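Local coordinates for NADH:ubiquinone oxidoreductase, Na translocating, C subunit (PDB 3LWX), which is a C subunit of a bacterial sodium-translocating respiratory complex and contains a domain of the FMN-binding family, at residues 19-25 against 112-117; 83-89 against 100-106; 13-17 against 58-63. All blocks are in the same frame, centred on the assembly; numbering follows the deposited sequence.

Contact 1: 19-25 against 112-117; sequences QILRSIN and YGADFS
The C-terminal end of helix 4-23, closed by a Schellman motif with Asn25 at positive phi, meets the outer strand 111-118 of an antiparallel sheet chiefly through Arg22 on Asp115 and Asn25 on Tyr112. Arg22 forms a side-on salt bridge with two nitrogens: Arg22 NE gives Asp115 OD1 a nearly straight bond of 2.8 Å that lies in the guanidinium plane yet arrives from above the carboxylate plane; the bond from Arg22 NH2 to Asp115 OD2, at 3.2 Å, is more bent and comes on the syn side. A kink in the arginine chain (chi3 -65°) turns the guanidinium to this side. A water completes the polar cluster, donating to Asp115 OD2 and Gln19 OE1 and accepting from Ser117 OG, while Gln19 NE2 is held by Asp15.

Three residues after Arg22, Asn25 ND2 donates to Tyr112 O at 2.9 Å, from 49° out of the carbonyl plane. The same nitrogen rides 3.5 Å above the centre of the Tyr112 ring, whose edge receives Ile24, with CB 3.9 Å from Tyr112 CE2. Between the two sites Ser23 O comes within 3.1 Å of Gly113 CA, where no side chain intervenes; Tyr112 and Gly113 form a classic beta bulge facing Ser103. Around it, Ile20 and Ile24 reach Ile86 of strand 82-92, helix 30-40 packs on Ile20, Leu21 and Ile24, and the ring of Phe116 meets those of Phe134 and Phe138.

Contact 2: 83-89 against 100-106; sequences PKYIMAL and GYISVDS
Tyr85 with Val104, Met87 with Ile102 and Leu89 with Gly100 are hydrogen-bonded antiparallel pairs, each exchanging two N-H...O bonds. Most are close to the 2.9 Å of Met87 N to Ile102 O, but Gly100 N reaches Leu89 O at 3.2 Å, bent and 49° out of the carbonyl plane, while a water bridges Leu89 O and Gly100 O. The non-hydrogen-bonded pairs add CA-H...O contacts, such as Ser103 CA to Tyr85 O at 3.1 Å. This ladder is the body of the beta hairpin formed by strands 82-92 and 97-104.

Apolar contacts line both faces. Residue 87 is selenomethionine; its bend at chi3 (-76°) brings Met87 CE to 3.8 Å from Val104 CG1, while Leu89 packs on Ile102, and helix 174-196 covers Leu89 and Met87. On the other face the Tyr101 ring has CE1 3.8 Å from Ala88 CB, and Ile86 packs against Ile20 of helix 4-23.

Charge is confined to the open end of the hairpin. Lys84, bent at chi2 (-65°), lies alongside Asp105, and Lys84 NZ forms a salt bridge with Asp105 OD1 at 2.8 Å, from above the carboxylate plane; the Tyr112 ring is a cation-pi partner of the same lysine, and a water joins Lys84 NZ to Pro83 O and Ser106 N.

Contact 3: 13-17 against 58-63; sequences DNDKR and AFATDV
Asp13 begins the contact from helix 4-23 by setting its backbone against the rim of Phe59: Asp13 O lies in the plane of the ring, at its edge, 3.5 Å from Phe59 CZ. Its carboxylate stands nearly upright to the ring beside CE2, and OD2 is paired with Lys9.

One turn later Lys16 supplies the polar link. With CG anti to the backbone N (chi1 178°) and every later torsion extended, the chain slides across a face of Phe59, and Lys16 CD makes a CH-pi contact 4.2 Å from the ring centroid. Lys16 NZ thereby reaches Phe59 O, a hydrogen bond of 2.8 Å. A water 2.7 Å from Lys16 NZ accepts from it and donates to Ala58 O and Thr61 O.

Arg17, in the conformer described, touches through CG, 3.8 Å from Phe59 CE1; its guanidinium, nearly parallel to the ring, stands farther off. Arg17 NH1 makes a bent hydrogen bond of 2.7 Å to Asn14 OD1, from well above the carbonyl plane. Around the contact, Arg17 also touches Tyr37 of helix 30-40, Phe59 rests on Phe75 of strand 71-79, and Val63, opening helix 63-68 after the N-cap Asp62, packs on Ala88 and His90 of strand 82-92.

Contacts 1 and 2 are buried near the middle of the chain, whereas contact 3 is at the surface, its centre about 12 Å from the centre of the chain. Helix 4-23 serves both contact 1, at its C-terminal end, and contact 3, earlier in the helix; contact 2 binds the sheet itself. Chemistry follows place: a backbone ladder with apolar faces in the hairpin, its salt bridge kept to the open end; a salt bridge and bridging waters where the helix end lies over the outer strand; and, outside, a lysine chain laid over an aromatic ring and ending on a backbone carbonyl. The joints are direct. Ser23 O and Ser103 OG, 2.7 Å apart, probably share a hydrogen bond, while Ala88 CB and Val63 CG2 pack at 3.6 Å.

Contact 1: 19-25 against 112-117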
# COMPACT_ATOMS: atom_id res chain seq x y z
N GLN A 19 5.66 3.43 7.24
CA GLN A 19 5.03 3.35 5.92
C GLN A 19 3.57 2.93 6.03
O GLN A 19 2.67 3.51 5.42
CB GLN A 19 5.79 2.37 5.04
CG GLN A 19 7.19 2.82 4.66
CD GLN A 19 7.99 1.70 4.05
OE1 GLN A 19 7.53 1.01 3.14
NE2 GLN A 19 9.20 1.50 4.55
N ILE A 20 3.32 1.87 6.80
CA ILE A 20 1.97 1.38 7.03
C ILE A 20 1.13 2.48 7.69
O ILE A 20 -0.01 2.73 7.27
CB ILE A 20 2.03 0.08 7.86
CG1 ILE A 20 2.62 -1.04 7.01
CG2 ILE A 20 0.64 -0.29 8.37
CD1 ILE A 20 2.94 -2.32 7.78
N LEU A 21 1.68 3.12 8.71
CA LEU A 21 0.96 4.21 9.36
C LEU A 21 0.65 5.37 8.39
O LEU A 21 -0.46 5.92 8.42
CB LEU A 21 1.72 4.70 10.59
CG LEU A 21 1.69 3.74 11.77
CD1 LEU A 21 2.75 4.15 12.80
CD2 LEU A 21 0.31 3.66 12.39
N ARG A 22 1.60 5.72 7.53
CA ARG A 22 1.33 6.80 6.57
C ARG A 22 0.16 6.45 5.66
O ARG A 22 -0.58 7.34 5.25
CB ARG A 22 2.56 7.18 5.74
CG ARG A 22 3.63 7.90 6.55
CD ARG A 22 4.68 8.53 5.65
NE ARG A 22 5.47 7.58 4.88
CZ ARG A 22 6.64 7.07 5.25
NH1 ARG A 22 7.20 7.34 6.42
NH2 ARG A 22 7.25 6.23 4.41
N SER A 23 -0.02 5.17 5.35
CA SER A 23 -1.15 4.75 4.51
C SER A 23 -2.50 4.91 5.19
O SER A 23 -3.52 4.88 4.50
CB SER A 23 -0.99 3.32 4.01
OG SER A 23 -1.37 2.34 4.95
N ILE A 24 -2.51 5.08 6.53
CA ILE A 24 -3.72 5.41 7.28
C ILE A 24 -3.61 6.82 7.87
O ILE A 24 -4.24 7.14 8.88
CB ILE A 24 -4.13 4.34 8.32
CG1 ILE A 24 -3.00 4.06 9.34
CG2 ILE A 24 -4.57 3.08 7.58
CD1 ILE A 24 -3.48 3.27 10.57
N ASN A 25 -2.81 7.67 7.23
CA ASN A 25 -2.77 9.10 7.55
C ASN A 25 -2.23 9.41 8.93
O ASN A 25 -2.66 10.37 9.59
CB ASN A 25 -4.16 9.69 7.32
CG ASN A 25 -4.65 9.36 5.93
OD1 ASN A 25 -3.92 9.56 4.97
ND2 ASN A 25 -5.84 8.78 5.82
N TYR A 112 -8.66 5.09 1.72
CA TYR A 112 -8.52 5.94 2.89
C TYR A 112 -7.15 6.67 2.90
O TYR A 112 -7.06 7.84 3.31
CB TYR A 112 -8.71 5.10 4.16
CG TYR A 112 -8.60 5.85 5.45
CD1 TYR A 112 -9.48 6.86 5.78
CD2 TYR A 112 -7.62 5.52 6.36
CE1 TYR A 112 -9.37 7.55 7.00
CE2 TYR A 112 -7.50 6.18 7.60
CZ TYR A 112 -8.38 7.20 7.91
OH TYR A 112 -8.28 7.87 9.12
N GLY A 113 -6.11 6.01 2.42
CA GLY A 113 -4.78 6.62 2.33
C GLY A 113 -3.85 5.72 1.57
O GLY A 113 -4.20 4.59 1.23
N ALA A 114 -2.63 6.20 1.34
CA ALA A 114 -1.65 5.49 0.54
C ALA A 114 -0.25 6.00 0.86
O ALA A 114 -0.08 7.14 1.29
CB ALA A 114 -1.95 5.71 -0.94
N ASP A 115 0.73 5.14 0.61
CA ASP A 115 2.15 5.48 0.75
C ASP A 115 2.91 4.71 -0.31
O ASP A 115 2.67 3.52 -0.48
CB ASP A 115 2.68 5.09 2.13
CG ASP A 115 4.07 5.65 2.40
OD1 ASP A 115 4.16 6.90 2.45
OD2 ASP A 115 5.02 4.87 2.58
N PHE A 116 3.84 5.38 -0.99
CA PHE A 116 4.64 4.74 -2.02
C PHE A 116 6.12 4.96 -1.75
O PHE A 116 6.53 6.06 -1.38
CB PHE A 116 4.28 5.28 -3.42
CG PHE A 116 2.82 5.13 -3.76
CD1 PHE A 116 2.31 3.92 -4.18
CD2 PHE A 116 1.95 6.19 -3.63
CE1 PHE A 116 0.96 3.78 -4.48
CE2 PHE A 116 0.61 6.04 -3.91
CZ PHE A 116 0.13 4.84 -4.33
N SER A 117 6.89 3.92 -2.04
CA SER A 117 8.32 3.90 -1.83
C SER A 117 9.04 3.35 -3.06
O SER A 117 8.45 2.73 -3.94
CB SER A 117 8.68 3.05 -0.62
OG SER A 117 8.17 3.61 0.58
O HOH W 1 5.87 2.52 1.39
O HOH W 2 -2.13 8.60 3.08
O HOH W 3 -6.33 6.59 10.71

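Contact 2: 83-89 against 100-106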
# COMPACT_ATOMS: atom_id res chain seq x y z
N PRO A 83 -13.05 -0.71 10.95
CA PRO A 83 -11.85 -1.22 10.33
C PRO A 83 -11.41 -0.44 9.09
O PRO A 83 -12.23 0.07 8.31
CB PRO A 83 -12.26 -2.64 9.93
CG PRO A 83 -13.74 -2.54 9.67
CD PRO A 83 -14.22 -1.58 10.71
N LYS A 84 -10.09 -0.31 8.97
CA LYS A 84 -9.44 0.10 7.72
C LYS A 84 -8.57 -1.09 7.32
O LYS A 84 -7.84 -1.62 8.17
CB LYS A 84 -8.58 1.35 7.86
CG LYS A 84 -9.28 2.56 8.44
CD LYS A 84 -10.40 3.07 7.55
CE LYS A 84 -10.99 4.36 8.11
NZ LYS A 84 -12.18 4.80 7.35
N TYR A 85 -8.62 -1.48 6.06
CA TYR A 85 -7.85 -2.62 5.57
C TYR A 85 -6.66 -2.11 4.77
O TYR A 85 -6.84 -1.44 3.76
CB TYR A 85 -8.73 -3.53 4.71
CG TYR A 85 -9.95 -4.04 5.44
CD1 TYR A 85 -9.89 -5.20 6.21
CD2 TYR A 85 -11.15 -3.37 5.37
CE1 TYR A 85 -11.01 -5.66 6.89
CE2 TYR A 85 -12.29 -3.84 6.04
CZ TYR A 85 -12.20 -4.98 6.80
OH TYR A 85 -13.32 -5.46 7.45
N ILE A 86 -5.46 -2.46 5.23
CA ILE A 86 -4.21 -2.00 4.64
C ILE A 86 -3.59 -3.17 3.89
O ILE A 86 -3.43 -4.28 4.43
CB ILE A 86 -3.23 -1.52 5.71
CG1 ILE A 86 -3.85 -0.46 6.61
CG2 ILE A 86 -1.94 -0.97 5.07
CD1 ILE A 86 -3.09 -0.22 7.90
N MSE A 87 -3.25 -2.93 2.62
CA MSE A 87 -2.73 -3.91 1.69
C MSE A 87 -1.37 -3.47 1.19
O MSE A 87 -1.08 -2.28 1.11
CB MSE A 87 -3.72 -4.06 0.53
CG MSE A 87 -5.04 -4.65 0.96
SE MSE A 87 -6.42 -4.66 -0.33
CE MSE A 87 -6.90 -2.79 -0.23
N ALA A 88 -0.53 -4.46 0.91
CA ALA A 88 0.86 -4.24 0.51
C ALA A 88 1.02 -4.30 -1.00
O ALA A 88 0.52 -5.21 -1.67
CB ALA A 88 1.76 -5.26 1.19
N LEU A 89 1.77 -3.34 -1.53
CA LEU A 89 2.05 -3.19 -2.93
C LEU A 89 3.51 -3.48 -3.25
O LEU A 89 4.41 -3.21 -2.46
CB LEU A 89 1.78 -1.75 -3.35
CG LEU A 89 0.42 -1.18 -2.94
CD1 LEU A 89 0.36 0.29 -3.31
CD2 LEU A 89 -0.72 -1.96 -3.57
N GLY A 100 4.80 -0.15 -1.56
CA GLY A 100 3.94 0.78 -0.88
C GLY A 100 2.84 0.06 -0.13
O GLY A 100 2.84 -1.17 -0.02
N TYR A 101 1.93 0.86 0.39
CA TYR A 101 0.76 0.37 1.11
C TYR A 101 -0.43 1.23 0.74
O TYR A 101 -0.28 2.44 0.53
CB TYR A 101 0.97 0.42 2.64
CG TYR A 101 2.12 -0.46 3.05
CD1 TYR A 101 1.94 -1.81 3.29
CD2 TYR A 101 3.42 0.05 3.08
CE1 TYR A 101 3.02 -2.63 3.58
CE2 TYR A 101 4.50 -0.76 3.38
CZ TYR A 101 4.30 -2.11 3.61
OH TYR A 101 5.35 -2.95 3.87
N ILE A 102 -1.61 0.63 0.69
CA ILE A 102 -2.82 1.37 0.44
C ILE A 102 -3.91 0.84 1.36
O ILE A 102 -4.00 -0.37 1.57
CB ILE A 102 -3.19 1.34 -1.06
CG1 ILE A 102 -4.28 2.35 -1.41
CG2 ILE A 102 -3.59 -0.05 -1.48
CD1 ILE A 102 -4.41 2.53 -2.90
N SER A 103 -4.67 1.76 1.94
CA SER A 103 -5.73 1.36 2.85
C SER A 103 -7.08 1.71 2.27
O SER A 103 -7.23 2.70 1.55
CB SER A 103 -5.56 2.02 4.23
OG SER A 103 -5.79 3.42 4.18
N VAL A 104 -8.08 0.90 2.62
CA VAL A 104 -9.45 1.16 2.26
C VAL A 104 -10.34 1.21 3.50
O VAL A 104 -10.02 0.64 4.56
CB VAL A 104 -10.01 0.12 1.25
CG1 VAL A 104 -9.29 0.21 -0.10
CG2 VAL A 104 -9.94 -1.31 1.78
N ASP A 105 -11.44 1.92 3.33
CA ASP A 105 -12.49 2.03 4.32
C ASP A 105 -13.19 0.69 4.54
O ASP A 105 -12.90 -0.31 3.88
CB ASP A 105 -13.51 3.06 3.85
CG ASP A 105 -12.99 4.49 3.85
OD1 ASP A 105 -12.03 4.80 4.59
OD2 ASP A 105 -13.57 5.31 3.11
N SER A 106 -14.14 0.67 5.46
CA SER A 106 -14.82 -0.58 5.82
C SER A 106 -15.62 -1.18 4.67
O SER A 106 -15.93 -2.37 4.70
CB SER A 106 -15.70 -0.36 7.04
OG SER A 106 -16.77 0.51 6.73
O HOH W 4 -13.80 2.37 7.78
O HOH W 5 -15.59 -4.27 6.79
O HOH W 6 4.84 -3.27 0.31

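Contact 3: 13-17 against 58-63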
# COMPACT_ATOMS: atom_id res chain seq x y z
N ASP A 13 12.20 -2.34 10.79
CA ASP A 13 10.83 -2.60 11.20
C ASP A 13 10.10 -1.29 11.51
O ASP A 13 8.95 -1.12 11.13
CB ASP A 13 10.77 -3.51 12.42
CG ASP A 13 11.14 -4.96 12.13
OD1 ASP A 13 11.26 -5.35 10.94
OD2 ASP A 13 11.28 -5.69 13.13
N ASN A 14 10.77 -0.36 12.16
CA ASN A 14 10.13 0.92 12.43
C ASN A 14 9.85 1.71 11.15
O ASN A 14 8.83 2.36 11.06
CB ASN A 14 10.93 1.72 13.48
CG ASN A 14 10.66 1.20 14.89
OD1 ASN A 14 9.51 0.85 15.21
ND2 ASN A 14 11.68 1.21 15.74
N ASP A 15 10.75 1.62 10.17
CA ASP A 15 10.52 2.23 8.86
C ASP A 15 9.27 1.62 8.22
O ASP A 15 8.40 2.35 7.74
CB ASP A 15 11.79 2.06 8.02
CG ASP A 15 11.74 2.73 6.66
OD1 ASP A 15 10.78 3.43 6.31
OD2 ASP A 15 12.74 2.58 5.91
N LYS A 16 9.15 0.29 8.23
CA LYS A 16 7.96 -0.36 7.69
C LYS A 16 6.71 0.08 8.45
O LYS A 16 5.66 0.33 7.83
CB LYS A 16 8.15 -1.88 7.68
CG LYS A 16 6.95 -2.64 7.18
CD LYS A 16 7.25 -4.09 6.91
CE LYS A 16 6.05 -4.88 6.41
NZ LYS A 16 6.46 -6.22 5.86
N ARG A 17 6.78 0.12 9.79
CA ARG A 17 5.65 0.60 10.58
C ARG A 17 5.25 2.01 10.18
O ARG A 17 4.06 2.30 10.04
CB ARG A 17 5.97 0.61 12.08
CG ARG A 17 6.15 -0.76 12.70
CD ARG A 17 6.32 -0.66 14.21
NE ARG A 17 6.53 -1.99 14.80
CZ ARG A 17 7.71 -2.50 15.16
NH1 ARG A 17 8.84 -1.81 15.06
NH2 ARG A 17 7.77 -3.73 15.66
N ALA A 58 2.31 -11.77 9.29
CA ALA A 58 2.08 -10.83 8.20
C ALA A 58 3.09 -9.69 8.16
O ALA A 58 3.58 -9.35 7.09
CB ALA A 58 0.65 -10.29 8.25
N PHE A 59 3.41 -9.12 9.30
CA PHE A 59 4.36 -8.02 9.34
C PHE A 59 5.77 -8.47 8.96
O PHE A 59 6.48 -7.77 8.25
CB PHE A 59 4.36 -7.36 10.73
CG PHE A 59 5.28 -6.18 10.82
CD1 PHE A 59 4.83 -4.92 10.48
CD2 PHE A 59 6.60 -6.34 11.16
CE1 PHE A 59 5.69 -3.84 10.50
CE2 PHE A 59 7.48 -5.25 11.20
CZ PHE A 59 7.02 -3.99 10.87
N ALA A 60 6.18 -9.64 9.46
CA ALA A 60 7.54 -10.12 9.22
C ALA A 60 7.76 -10.63 7.80
O ALA A 60 8.90 -10.73 7.36
CB ALA A 60 7.88 -11.22 10.23
N THR A 61 6.70 -10.98 7.09
CA THR A 61 6.89 -11.62 5.81
C THR A 61 7.13 -10.60 4.69
O THR A 61 6.37 -9.65 4.54
CB THR A 61 5.69 -12.52 5.49
OG1 THR A 61 5.52 -13.49 6.54
CG2 THR A 61 5.93 -13.23 4.19
N ASP A 62 8.18 -10.84 3.92
CA ASP A 62 8.58 -9.99 2.82
C ASP A 62 7.47 -10.01 1.78
O ASP A 62 7.01 -11.07 1.38
CB ASP A 62 9.89 -10.46 2.23
CG ASP A 62 10.31 -9.62 1.08
OD1 ASP A 62 10.92 -8.55 1.32
OD2 ASP A 62 10.04 -10.04 -0.07
N VAL A 63 7.05 -8.84 1.34
CA VAL A 63 5.91 -8.73 0.45
C VAL A 63 6.12 -9.39 -0.92
O VAL A 63 5.24 -10.08 -1.42
CB VAL A 63 5.51 -7.25 0.31
CG1 VAL A 63 4.46 -7.06 -0.78
CG2 VAL A 63 5.03 -6.69 1.67
O HOH W 7 4.47 -7.85 5.03